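Local atomic coordinates of UV damage endonuclease (Sulfolobus acidocaldarius, PDB entry 3TC3), a protein that probably acts as a manganese-binding endonuclease that recognises damage in DNA and incises the strand for excision repair. Residues 38-43 and 80-85; 86-91 and 140-145; 127-132 and 161-166; 146-151 and 185-190. All blocks are in the same frame, centred on the assembly; numbering follows the deposited sequence.

Contact 1: residues 38-43 and 80-85; sequences DKTIKL and SSNTIP
Ser-80, whose side chain lies against Asp-38, offers a backbone oxygen that Thr-83 grips twice: Thr-83 OG1 donates to Ser-80 O at 2.7 Å, and Thr-83 N does so at 3.2 Å. The type I turn 80-83 is pinned again by an ST turn, in which Asn-82 N donates to Ser-80 OG over 2.9 Å. That same Ser-80 OG rests 3.4 Å from Asp-38 CB. The Asp-38 carboxylate leads off elsewhere, into a salt bridge with Lys-36. From the turn Asn-82 reaches across, and its ND2 donates to Asp-38 O at 2.9 Å (159° at the hydrogen). The acceptor lies near the amide plane, yet the donor stands above the carbonyl plane. Both segments belong to loops that follow neighbouring strands of the TIM barrel, 22-27 and 76-78. Thr-40 CB packs 3.8 Å from Asn-82 CG, covering the amide. Replacing Asn-82 with an alanine would probably leave Asp-38 O without this donor and open a gap beneath Thr-40. Farther along, Pro-85 CB touches Thr-40 OG1 at 3.6 Å, the hydroxyl being turned opposite its own backbone N (chi1 -168°), and meets Ile-41 CG1 at 3.8 Å, the Ile-41 and Pro-85 side chains crossing at about a right angle.

Contact 2: residues 86-91 and 140-145; sequences LASHPK and IMELKY
The long helix 133-153, which follows the third strand of the TIM barrel, is met here by Ala-87 and Ser-88 from the loop after the second strand. These two residues occupy the middle of a type I turn running from Leu-86 to His-89. Ala-87 CB sits over one face of the Tyr-145 ring in a CH-pi contact, 3.5 Å from the centroid and 20° off the ring normal. The methyl stands off-centre, Ala-87 CB lying 3.3 Å from Tyr-145 CD1. At the edge of this ring, in its plane, lies the carboxylate carbon of Glu-142. The Glu-142 chain, bent at chi2 (61°), brings OE1 round to Ser-88. Ser-88 OG donates to Glu-142 OE1, but the modelled 2.4 Å is too short for the exact length to be trusted. A water makes a second link, accepting from Ser-88 N at 3.0 Å and donating to Glu-142 OE1 at 2.7 Å. Below, Ser-88 CB rests 3.4 Å from Met-141 O. Tyr-145 OH bonds to Ser-81 O and Ile-84 N, holding the ring's far end. A leucine in place of Tyr-145 would probably cost those two backbone groups their hydroxyl partner and Ala-87 its flat seat. Here a loop that leaves the C-terminal end of one TIM-barrel strand packs on the helix of the next beta-alpha unit.

Contact 3: residues 127-132 and 161-166; sequences VLNSVR and IHVGSS
Asn-129 turns its side-chain amide against the backbone of Ser-165, and the two are joined by a pair of hydrogen bonds. Ser-165 N donates to Asn-129 OD1 at 2.8 Å, in the carbonyl plane and on a lone pair. In return Asn-129 ND2 donates to Ser-165 O, also at 2.8 Å and on a lone pair, with the acceptor tilted 16° from the amide plane. A chi1 of 73° tucks CG over the residue's own backbone and aims the amide at the backbone N and O of Ser-165. Gly-164 comes close beneath it, its CA 3.6 Å from Asn-129 OD1; a beta carbon there would clash with that oxygen, and the backbone angles would also press it against the preceding carbonyl oxygen. Alongside, Val-127 CG1 lies 3.8 Å from Ser-165 CB. Leu-128 and Ile-161 cross obliquely, Leu-128 CB meeting Ile-161 CD1 at 4.1 Å. A water accepts from Leu-128 N at 2.8 Å and can donate to His-162 O, though other acceptors compete for its protons. Asn-129 ND2 also bonds to Ser-173 O of helix 170-181, and Leu-128 packs on Ile-140 of helix 133-153. Ile-161, on strand 158-162, shares backbone bonds with Val-193 and the manganese ligand Glu-195 on adjoining strand 192-195.

Contact 4: residues 146-151 and 185-190; sequences HADLLD and PSNISK
Ala-147 CB packs against Asn-187, 3.6 Å from both Asn-187 O and Asn-187 ND2, so it touches the backbone and the side-chain amide of one residue. Ala-147 CB also meets Ile-188 CG1 at 3.9 Å. One helical turn beyond Ala-147, Asp-151 takes the polar end of the asparagine: Asn-187 ND2 donates to Asp-151 OD2 at 3.1 Å, almost straight (170° at the hydrogen). A chi1 of 70° folds Asn-187 CG back over its own backbone, with ND2 left facing that carboxylate. The bond lies in the amide plane but meets the carboxylate oxygen on its syn side, 29° out of the carboxylate plane. In the barrel, helix 133-153 links strands 117-120 and 158-162, while the short helix 186-189 comes just before strand 192-195, so this contact ties together two connections on the outside of the TIM barrel. The short helix is held at its start by Pro-185 O, which accepts from Ser-189 N at 2.9 Å and Ile-188 N at 3.1 Å. Asp-148 reaches Asn-187 through a water that donates to Asp-148 OD1 at 2.6 Å and accepts only weakly from Asn-187 ND2. The other Asp-148 oxygen, OD2, forms salt bridges with Lys-144 and Lys-97. Arg-191 joins both sides: it makes a salt bridge to Asp-151 OD1 and donates to Asn-187 O.

Along the chain, contact 1 closes before any of the others opens, contact 2 closes before contact 4 opens, and contact 3 interleaves with both 2 and 4. Helix 133-153 is the common element: residues 140-145 serve contact 2 and 146-151 contact 4, whose centres lie about 12 Å apart. Contact 1 also leans on this helix, Ser-81 OG bonding to His-146 NE2 at 2.7 Å. Contacts 1 and 3 stand farthest apart, about 23 Å between centres, without touching. Together the four contacts join successive beta-alpha units of the first part of the TIM barrel, and contact 3 approaches the manganese site, with the Ile-161 side chain about 11 Å from the ion.

Contact 1: residues 38-43 and 80-85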
loop_
_atom_site.group_PDB
_atom_site.type_symbol
_atom_site.label_atom_id
_atom_site.label_comp_id
_atom_site.label_asym_id
_atom_site.label_seq_id
_atom_site.Cartn_x
_atom_site.Cartn_y
_atom_site.Cartn_z
ATOM N N ASP A 38 7.115 -5.283 -11.532
ATOM C CA ASP A 38 7.862 -4.841 -10.335
ATOM C C ASP A 38 9.386 -4.998 -10.505
ATOM O O ASP A 38 10.122 -5.195 -9.548
ATOM C CB ASP A 38 7.398 -5.571 -9.119
ATOM C CG ASP A 38 7.724 -7.094 -9.170
ATOM O OD1 ASP A 38 8.004 -7.615 -10.265
ATOM O OD2 ASP A 38 7.614 -7.723 -8.094
ATOM N N LYS A 39 9.847 -4.865 -11.737
ATOM C CA LYS A 39 11.285 -5.090 -12.027
ATOM C C LYS A 39 12.034 -3.822 -11.578
ATOM O O LYS A 39 11.498 -2.704 -11.681
ATOM C CB LYS A 39 11.544 -5.248 -13.538
ATOM C CG LYS A 39 10.646 -6.309 -14.210
ATOM C CD LYS A 39 11.100 -6.601 -15.694
ATOM C CE LYS A 39 10.813 -5.423 -16.580
ATOM N NZ LYS A 39 9.400 -4.912 -16.517
ATOM N N THR A 40 13.253 -4.012 -11.051
ATOM C CA THR A 40 14.037 -2.816 -10.691
ATOM C C THR A 40 15.428 -3.056 -11.213
ATOM O O THR A 40 15.702 -4.082 -11.824
ATOM C CB THR A 40 14.068 -2.507 -9.203
ATOM O OG1 THR A 40 14.609 -1.179 -9.050
ATOM C CG2 THR A 40 14.814 -3.566 -8.350
ATOM N N ILE A 41 16.233 -2.019 -11.073
ATOM C CA ILE A 41 17.612 -2.109 -11.557
ATOM C C ILE A 41 18.565 -1.715 -10.422
ATOM O O ILE A 41 18.224 -0.977 -9.469
ATOM C CB ILE A 41 17.767 -1.190 -12.775
ATOM C CG1 ILE A 41 17.727 0.281 -12.388
ATOM C CG2 ILE A 41 16.819 -1.647 -13.922
ATOM C CD1 ILE A 41 18.279 1.163 -13.502
ATOM N N LYS A 42 19.801 -2.248 -10.522
ATOM C CA LYS A 42 20.845 -1.915 -9.521
ATOM C C LYS A 42 21.349 -0.500 -9.706
ATOM O O LYS A 42 21.387 0.015 -10.835
ATOM C CB LYS A 42 22.074 -2.872 -9.656
ATOM C CG LYS A 42 21.709 -4.397 -9.588
ATOM C CD LYS A 42 22.929 -5.313 -9.836
ATOM C CE LYS A 42 23.201 -5.459 -11.331
ATOM N NZ LYS A 42 24.005 -6.672 -11.696
ATOM N N LEU A 43 21.741 0.115 -8.615
ATOM C CA LEU A 43 22.335 1.472 -8.724
ATOM C C LEU A 43 23.423 1.524 -9.808
ATOM O O LEU A 43 23.503 2.459 -10.634
ATOM C CB LEU A 43 22.883 1.942 -7.366
ATOM C CG LEU A 43 23.455 3.352 -7.399
ATOM C CD1 LEU A 43 22.445 4.411 -7.994
ATOM C CD2 LEU A 43 23.997 3.758 -6.031
ATOM N N SER A 80 3.378 -1.387 -7.583
ATOM C CA SER A 80 4.736 -1.583 -7.096
ATOM C C SER A 80 5.546 -0.271 -6.994
ATOM O O SER A 80 5.470 0.582 -7.910
ATOM C CB SER A 80 5.494 -2.514 -8.102
ATOM O OG SER A 80 6.880 -2.551 -7.706
ATOM N N SER A 81 6.291 -0.124 -5.924
ATOM C CA SER A 81 7.242 1.038 -5.766
ATOM C C SER A 81 8.381 0.936 -6.738
ATOM O O SER A 81 9.089 1.945 -6.978
ATOM C CB SER A 81 7.741 1.157 -4.334
ATOM O OG SER A 81 6.619 1.305 -3.484
ATOM N N ASN A 82 8.575 -0.242 -7.348
ATOM C CA ASN A 82 9.678 -0.336 -8.363
ATOM C C ASN A 82 9.248 0.159 -9.709
ATOM O O ASN A 82 10.060 0.125 -10.680
ATOM C CB ASN A 82 10.116 -1.822 -8.478
ATOM C CG ASN A 82 10.790 -2.315 -7.310
ATOM O OD1 ASN A 82 11.337 -1.556 -6.507
ATOM N ND2 ASN A 82 10.892 -3.677 -7.226
ATOM N N THR A 83 8.011 0.652 -9.883
ATOM C CA THR A 83 7.457 0.980 -11.222
ATOM C C THR A 83 8.477 1.829 -12.012
ATOM O O THR A 83 8.786 1.457 -13.157
ATOM C CB THR A 83 6.122 1.730 -11.112
ATOM O OG1 THR A 83 5.170 0.753 -10.610
ATOM C CG2 THR A 83 5.622 2.227 -12.475
ATOM N N ILE A 84 8.925 2.921 -11.404
ATOM C CA ILE A 84 10.042 3.700 -12.045
ATOM C C ILE A 84 11.320 3.410 -11.195
ATOM O O ILE A 84 11.469 3.931 -10.097
ATOM C CB ILE A 84 9.783 5.183 -11.958
ATOM C CG1 ILE A 84 8.389 5.542 -12.471
ATOM C CG2 ILE A 84 10.976 5.961 -12.741
ATOM C CD1 ILE A 84 8.127 5.200 -13.989
ATOM N N PRO A 85 12.220 2.522 -11.650
ATOM C CA PRO A 85 13.335 2.148 -10.803
ATOM C C PRO A 85 14.256 3.244 -10.334
ATOM O O PRO A 85 14.653 4.006 -11.226
ATOM C CB PRO A 85 14.089 1.143 -11.685
ATOM C CG PRO A 85 13.108 0.583 -12.565
ATOM C CD PRO A 85 12.230 1.813 -12.937
#

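Contact 2: residues 86-91 and 140-145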
loop_
_atom_site.group_PDB
_atom_site.type_symbol
_atom_site.label_atom_id
_atom_site.label_comp_id
_atom_site.label_asym_id
_atom_site.label_seq_id
_atom_site.Cartn_x
_atom_site.Cartn_y
_atom_site.Cartn_z
ATOM N N LEU A 86 14.636 3.274 -9.041
ATOM C CA LEU A 86 15.581 4.262 -8.512
ATOM C C LEU A 86 15.117 5.718 -8.613
ATOM O O LEU A 86 15.906 6.649 -8.411
ATOM C CB LEU A 86 17.002 4.128 -9.162
ATOM C CG LEU A 86 17.627 2.750 -8.955
ATOM C CD1 LEU A 86 18.827 2.698 -9.955
ATOM C CD2 LEU A 86 18.045 2.662 -7.455
ATOM N N ALA A 87 13.795 5.926 -8.777
ATOM C CA ALA A 87 13.268 7.290 -8.988
ATOM C C ALA A 87 13.600 8.317 -7.927
ATOM O O ALA A 87 13.695 9.515 -8.250
ATOM C CB ALA A 87 11.728 7.248 -9.174
ATOM N N SER A 88 13.763 7.896 -6.674
ATOM C CA SER A 88 14.055 8.962 -5.665
ATOM C C SER A 88 15.521 9.035 -5.294
ATOM O O SER A 88 15.893 9.808 -4.399
ATOM C CB SER A 88 13.230 8.720 -4.395
ATOM O OG SER A 88 13.700 7.506 -3.818
ATOM N N HIS A 89 16.376 8.219 -5.926
ATOM C CA HIS A 89 17.794 8.276 -5.645
ATOM C C HIS A 89 18.365 9.634 -6.056
ATOM O O HIS A 89 17.981 10.218 -7.085
ATOM C CB HIS A 89 18.515 7.148 -6.382
ATOM C CG HIS A 89 19.938 6.989 -5.960
ATOM N ND1 HIS A 89 20.967 7.789 -6.433
ATOM C CD2 HIS A 89 20.502 6.121 -5.029
ATOM C CE1 HIS A 89 22.097 7.466 -5.803
ATOM N NE2 HIS A 89 21.819 6.411 -4.960
ATOM N N PRO A 90 19.241 10.201 -5.212
ATOM C CA PRO A 90 19.928 11.463 -5.549
ATOM C C PRO A 90 20.554 11.594 -6.932
ATOM O O PRO A 90 20.566 12.711 -7.494
ATOM C CB PRO A 90 21.059 11.537 -4.497
ATOM C CG PRO A 90 20.537 10.714 -3.350
ATOM C CD PRO A 90 19.755 9.594 -3.970
ATOM N N LYS A 91 21.112 10.510 -7.464
ATOM C CA LYS A 91 21.707 10.517 -8.787
ATOM C C LYS A 91 20.704 10.330 -9.935
ATOM O O LYS A 91 21.101 10.409 -11.115
ATOM C CB LYS A 91 22.831 9.447 -8.856
ATOM C CG LYS A 91 24.053 9.781 -8.003
ATOM C CD LYS A 91 25.076 8.657 -8.175
ATOM C CE LYS A 91 26.412 9.087 -8.725
ATOM N NZ LYS A 91 26.883 10.306 -8.019
ATOM N N ILE A 140 11.288 11.554 2.568
ATOM C CA ILE A 140 10.393 12.487 1.855
ATOM C C ILE A 140 10.615 12.415 0.352
ATOM O O ILE A 140 9.691 12.428 -0.384
ATOM C CB ILE A 140 10.594 13.884 2.445
ATOM C CG1 ILE A 140 10.012 13.860 3.860
ATOM C CG2 ILE A 140 9.778 14.910 1.550
ATOM C CD1 ILE A 140 10.191 15.247 4.698
ATOM N N MET A 141 11.869 12.282 -0.089
ATOM C CA MET A 141 12.176 12.052 -1.526
ATOM C C MET A 141 11.451 10.826 -2.057
ATOM O O MET A 141 10.879 10.893 -3.193
ATOM C CB MET A 141 13.694 12.014 -1.846
ATOM C CG MET A 141 14.308 13.351 -1.604
ATOM S SD MET A 141 13.654 14.798 -2.575
ATOM C CE MET A 141 12.061 15.487 -1.727
ATOM N N GLU A 142 11.464 9.728 -1.273
ATOM C CA GLU A 142 10.762 8.520 -1.748
ATOM C C GLU A 142 9.239 8.772 -1.808
ATOM O O GLU A 142 8.561 8.349 -2.743
ATOM C CB GLU A 142 11.184 7.375 -0.845
ATOM C CG GLU A 142 10.633 6.016 -1.276
ATOM C CD GLU A 142 11.025 5.490 -2.646
ATOM O OE1 GLU A 142 11.823 6.078 -3.410
ATOM O OE2 GLU A 142 10.543 4.383 -2.930
ATOM N N LEU A 143 8.729 9.441 -0.770
ATOM C CA LEU A 143 7.282 9.810 -0.768
ATOM C C LEU A 143 6.908 10.734 -1.922
ATOM O O LEU A 143 5.837 10.499 -2.556
ATOM C CB LEU A 143 6.910 10.454 0.598
ATOM C CG LEU A 143 6.884 9.458 1.740
ATOM C CD1 LEU A 143 6.797 10.265 3.059
ATOM C CD2 LEU A 143 5.824 8.372 1.612
ATOM N N LYS A 144 7.799 11.682 -2.254
ATOM C CA LYS A 144 7.548 12.591 -3.388
ATOM C C LYS A 144 7.485 11.811 -4.710
ATOM O O LYS A 144 6.593 12.034 -5.528
ATOM C CB LYS A 144 8.708 13.584 -3.450
ATOM C CG LYS A 144 8.570 14.410 -4.689
ATOM C CD LYS A 144 9.696 15.432 -4.796
ATOM C CE LYS A 144 9.401 16.403 -5.988
ATOM N NZ LYS A 144 9.448 15.679 -7.271
ATOM N N TYR A 145 8.347 10.775 -4.889
ATOM C CA TYR A 145 8.208 9.955 -6.096
ATOM C C TYR A 145 6.861 9.221 -6.167
ATOM O O TYR A 145 6.262 9.137 -7.250
ATOM C CB TYR A 145 9.394 8.910 -6.134
ATOM C CG TYR A 145 9.080 7.588 -6.823
ATOM C CD1 TYR A 145 8.576 7.529 -8.129
ATOM C CD2 TYR A 145 9.273 6.360 -6.109
ATOM C CE1 TYR A 145 8.219 6.301 -8.743
ATOM C CE2 TYR A 145 8.989 5.170 -6.730
ATOM C CZ TYR A 145 8.460 5.156 -8.046
ATOM O OH TYR A 145 8.095 3.992 -8.650
HETATM O O HOH W 1 12.835 5.187 -5.695
#

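Contact 3: residues 127-132 and 161-166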
loop_
_atom_site.group_PDB
_atom_site.type_symbol
_atom_site.label_atom_id
_atom_site.label_comp_id
_atom_site.label_asym_id
_atom_site.label_seq_id
_atom_site.Cartn_x
_atom_site.Cartn_y
_atom_site.Cartn_z
ATOM N N VAL A 127 11.135 6.328 6.727
ATOM C CA VAL A 127 11.051 6.464 8.214
ATOM C C VAL A 127 10.807 7.945 8.470
ATOM O O VAL A 127 11.735 8.741 8.706
ATOM C CB VAL A 127 12.373 6.020 8.915
ATOM C CG1 VAL A 127 12.047 6.034 10.421
ATOM C CG2 VAL A 127 12.781 4.608 8.424
ATOM N N LEU A 128 9.521 8.319 8.401
ATOM C CA LEU A 128 9.182 9.764 8.345
ATOM C C LEU A 128 9.527 10.392 9.690
ATOM O O LEU A 128 9.803 11.598 9.720
ATOM C CB LEU A 128 7.674 9.919 8.002
ATOM C CG LEU A 128 7.278 11.432 8.028
ATOM C CD1 LEU A 128 7.977 12.230 6.898
ATOM C CD2 LEU A 128 5.796 11.403 7.724
ATOM N N ASN A 129 9.520 9.579 10.767
ATOM C CA ASN A 129 9.788 10.130 12.106
ATOM C C ASN A 129 11.201 9.811 12.567
ATOM O O ASN A 129 11.537 9.793 13.790
ATOM C CB ASN A 129 8.795 9.548 13.107
ATOM C CG ASN A 129 9.087 8.106 13.434
ATOM O OD1 ASN A 129 9.824 7.417 12.720
ATOM N ND2 ASN A 129 8.624 7.676 14.632
ATOM N N SER A 130 12.124 9.546 11.656
ATOM C CA SER A 130 13.520 9.324 12.107
ATOM C C SER A 130 14.114 10.494 12.873
ATOM O O SER A 130 13.787 11.645 12.602
ATOM C CB SER A 130 14.427 9.159 10.844
ATOM O OG SER A 130 15.775 8.813 11.246
ATOM N N VAL A 131 14.988 10.191 13.814
ATOM C CA VAL A 131 15.755 11.277 14.458
ATOM C C VAL A 131 16.901 11.812 13.592
ATOM O O VAL A 131 17.498 12.855 13.902
ATOM C CB VAL A 131 16.335 10.828 15.837
ATOM C CG1 VAL A 131 15.256 10.346 16.824
ATOM C CG2 VAL A 131 17.356 9.726 15.695
ATOM N N ARG A 132 17.183 11.143 12.478
ATOM C CA ARG A 132 18.290 11.508 11.621
ATOM C C ARG A 132 17.772 12.349 10.477
ATOM O O ARG A 132 16.961 11.870 9.622
ATOM C CB ARG A 132 18.937 10.262 11.073
ATOM C CG ARG A 132 19.426 9.389 12.155
ATOM C CD ARG A 132 20.199 8.154 11.653
ATOM N NE ARG A 132 21.510 8.464 11.075
ATOM C CZ ARG A 132 22.661 8.397 11.757
ATOM N NH1 ARG A 132 22.645 8.085 13.073
ATOM N NH2 ARG A 132 23.827 8.645 11.158
ATOM N N ILE A 161 2.168 4.107 4.934
ATOM C CA ILE A 161 3.432 3.880 5.626
ATOM C C ILE A 161 3.246 3.439 7.093
ATOM O O ILE A 161 2.167 3.581 7.588
ATOM C CB ILE A 161 4.331 5.139 5.657
ATOM C CG1 ILE A 161 3.610 6.274 6.379
ATOM C CG2 ILE A 161 4.709 5.496 4.191
ATOM C CD1 ILE A 161 4.589 7.572 6.621
ATOM N N HIS A 162 4.282 2.789 7.662
ATOM C CA HIS A 162 4.295 2.586 9.113
ATOM C C HIS A 162 4.731 3.858 9.790
ATOM O O HIS A 162 5.255 4.842 9.193
ATOM C CB HIS A 162 5.269 1.461 9.397
ATOM C CG HIS A 162 4.737 0.141 9.014
ATOM N ND1 HIS A 162 5.421 -0.720 8.252
ATOM C CD2 HIS A 162 3.511 -0.460 9.292
ATOM C CE1 HIS A 162 4.691 -1.868 8.103
ATOM N NE2 HIS A 162 3.523 -1.702 8.733
ATOM N N VAL A 163 4.524 3.923 11.119
ATOM C CA VAL A 163 4.898 5.101 11.853
ATOM C C VAL A 163 6.424 5.314 11.780
ATOM O O VAL A 163 6.922 6.452 11.728
ATOM C CB VAL A 163 4.339 5.060 13.320
ATOM C CG1 VAL A 163 4.861 6.229 14.032
ATOM C CG2 VAL A 163 2.849 5.139 13.245
ATOM N N GLY A 164 7.120 4.190 11.867
ATOM C CA GLY A 164 8.537 4.276 11.663
ATOM C C GLY A 164 9.361 3.816 12.882
ATOM O O GLY A 164 9.216 2.707 13.440
ATOM N N SER A 165 10.227 4.721 13.344
ATOM C CA SER A 165 11.168 4.462 14.429
ATOM C C SER A 165 10.541 4.614 15.808
ATOM O O SER A 165 9.654 5.440 15.954
ATOM C CB SER A 165 12.268 5.535 14.184
ATOM O OG SER A 165 13.167 5.629 15.256
ATOM N N SER A 166 11.101 3.931 16.828
ATOM C CA SER A 166 10.687 4.182 18.204
ATOM C C SER A 166 11.871 4.733 19.033
ATOM O O SER A 166 11.822 4.663 20.271
ATOM C CB SER A 166 10.131 2.909 18.893
ATOM O OG SER A 166 11.125 1.927 18.864
HETATM O O HOH W 2 7.629 6.224 8.413
HETATM O O HOH W 3 15.417 6.990 14.239
#

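Contact 4: residues 146-151 and 185-190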
loop_
_atom_site.group_PDB
_atom_site.type_symbol
_atom_site.label_atom_id
_atom_site.label_comp_id
_atom_site.label_asym_id
_atom_site.label_seq_id
_atom_site.Cartn_x
_atom_site.Cartn_y
_atom_site.Cartn_z
ATOM N N HIS A 146 6.401 8.721 -5.026
ATOM C CA HIS A 146 5.101 8.041 -5.043
ATOM C C HIS A 146 3.960 8.972 -5.414
ATOM O O HIS A 146 3.126 8.606 -6.212
ATOM C CB HIS A 146 4.845 7.379 -3.666
ATOM C CG HIS A 146 5.677 6.102 -3.456
ATOM N ND1 HIS A 146 7.058 6.102 -3.306
ATOM C CD2 HIS A 146 5.278 4.763 -3.498
ATOM C CE1 HIS A 146 7.477 4.787 -3.216
ATOM N NE2 HIS A 146 6.402 4.002 -3.311
ATOM N N ALA A 147 3.986 10.190 -4.824
ATOM C CA ALA A 147 2.945 11.197 -5.157
ATOM C C ALA A 147 3.112 11.581 -6.615
ATOM O O ALA A 147 2.093 11.727 -7.333
ATOM C CB ALA A 147 3.153 12.389 -4.285
ATOM N N ASP A 148 4.340 11.778 -7.063
ATOM C CA ASP A 148 4.516 12.138 -8.491
ATOM C C ASP A 148 3.935 11.039 -9.410
ATOM O O ASP A 148 3.452 11.342 -10.528
ATOM C CB ASP A 148 6.014 12.327 -8.813
ATOM C CG ASP A 148 6.590 13.637 -8.254
ATOM O OD1 ASP A 148 5.808 14.491 -7.806
ATOM O OD2 ASP A 148 7.822 13.737 -8.265
ATOM N N LEU A 149 4.192 9.761 -9.051
ATOM C CA LEU A 149 3.723 8.668 -9.935
ATOM C C LEU A 149 2.190 8.711 -10.042
ATOM O O LEU A 149 1.603 8.691 -11.156
ATOM C CB LEU A 149 4.234 7.306 -9.447
ATOM C CG LEU A 149 3.811 6.119 -10.300
ATOM C CD1 LEU A 149 4.490 6.244 -11.707
ATOM C CD2 LEU A 149 4.141 4.829 -9.629
ATOM N N LEU A 150 1.523 8.796 -8.917
ATOM C CA LEU A 150 0.057 8.884 -8.845
ATOM C C LEU A 150 -0.434 10.169 -9.564
ATOM O O LEU A 150 -1.432 10.096 -10.345
ATOM C CB LEU A 150 -0.368 8.836 -7.381
ATOM C CG LEU A 150 0.029 7.431 -6.760
ATOM C CD1 LEU A 150 -0.275 7.503 -5.248
ATOM C CD2 LEU A 150 -0.763 6.292 -7.350
ATOM N N ASP A 151 0.282 11.302 -9.363
ATOM C CA ASP A 151 -0.102 12.517 -10.078
ATOM C C ASP A 151 0.015 12.324 -11.571
ATOM O O ASP A 151 -0.806 12.848 -12.339
ATOM C CB ASP A 151 0.829 13.627 -9.676
ATOM C CG ASP A 151 0.517 14.289 -8.369
ATOM O OD1 ASP A 151 -0.550 14.095 -7.778
ATOM O OD2 ASP A 151 1.386 15.092 -7.953
ATOM N N PRO A 185 4.686 18.458 1.663
ATOM C CA PRO A 185 3.823 19.110 0.675
ATOM C C PRO A 185 2.512 18.392 0.549
ATOM O O PRO A 185 2.432 17.192 0.803
ATOM C CB PRO A 185 4.609 18.956 -0.647
ATOM C CG PRO A 185 5.413 17.756 -0.427
ATOM C CD PRO A 185 5.807 17.741 1.052
ATOM N N SER A 186 1.465 19.126 0.213
ATOM C CA SER A 186 0.126 18.656 0.088
ATOM C C SER A 186 -0.053 17.462 -0.807
ATOM O O SER A 186 -0.925 16.660 -0.541
ATOM C CB SER A 186 -0.755 19.773 -0.518
ATOM O OG SER A 186 -0.801 20.802 0.394
ATOM N N ASN A 187 0.697 17.347 -1.925
ATOM C CA ASN A 187 0.440 16.201 -2.825
ATOM C C ASN A 187 0.851 14.878 -2.200
ATOM O O ASN A 187 0.349 13.827 -2.601
ATOM C CB ASN A 187 1.042 16.338 -4.241
ATOM C CG ASN A 187 2.561 16.239 -4.284
ATOM O OD1 ASN A 187 3.309 16.499 -3.314
ATOM N ND2 ASN A 187 3.039 15.819 -5.471
ATOM N N ILE A 188 1.696 14.961 -1.160
ATOM C CA ILE A 188 2.025 13.750 -0.410
ATOM C C ILE A 188 1.062 13.646 0.762
ATOM O O ILE A 188 0.457 12.585 1.020
ATOM C CB ILE A 188 3.443 13.801 0.165
ATOM C CG1 ILE A 188 4.472 13.912 -1.004
ATOM C CG2 ILE A 188 3.754 12.581 1.133
ATOM C CD1 ILE A 188 5.918 14.151 -0.489
ATOM N N SER A 189 0.983 14.739 1.535
ATOM C CA SER A 189 0.214 14.629 2.797
ATOM C C SER A 189 -1.270 14.210 2.547
ATOM O O SER A 189 -1.854 13.478 3.387
ATOM C CB SER A 189 0.302 15.938 3.630
ATOM O OG SER A 189 -0.389 16.959 2.951
ATOM N N LYS A 190 -1.916 14.703 1.488
ATOM C CA LYS A 190 -3.297 14.367 1.210
ATOM C C LYS A 190 -3.529 12.884 0.923
ATOM O O LYS A 190 -4.623 12.386 1.098
ATOM C CB LYS A 190 -3.876 15.229 0.093
ATOM C CG LYS A 190 -4.224 16.673 0.595
ATOM C CD LYS A 190 -5.393 16.644 1.658
ATOM C CE LYS A 190 -5.883 18.042 2.019
ATOM N NZ LYS A 190 -5.058 18.533 3.174
HETATM O O HOH W 4 6.097 16.730 -6.556
#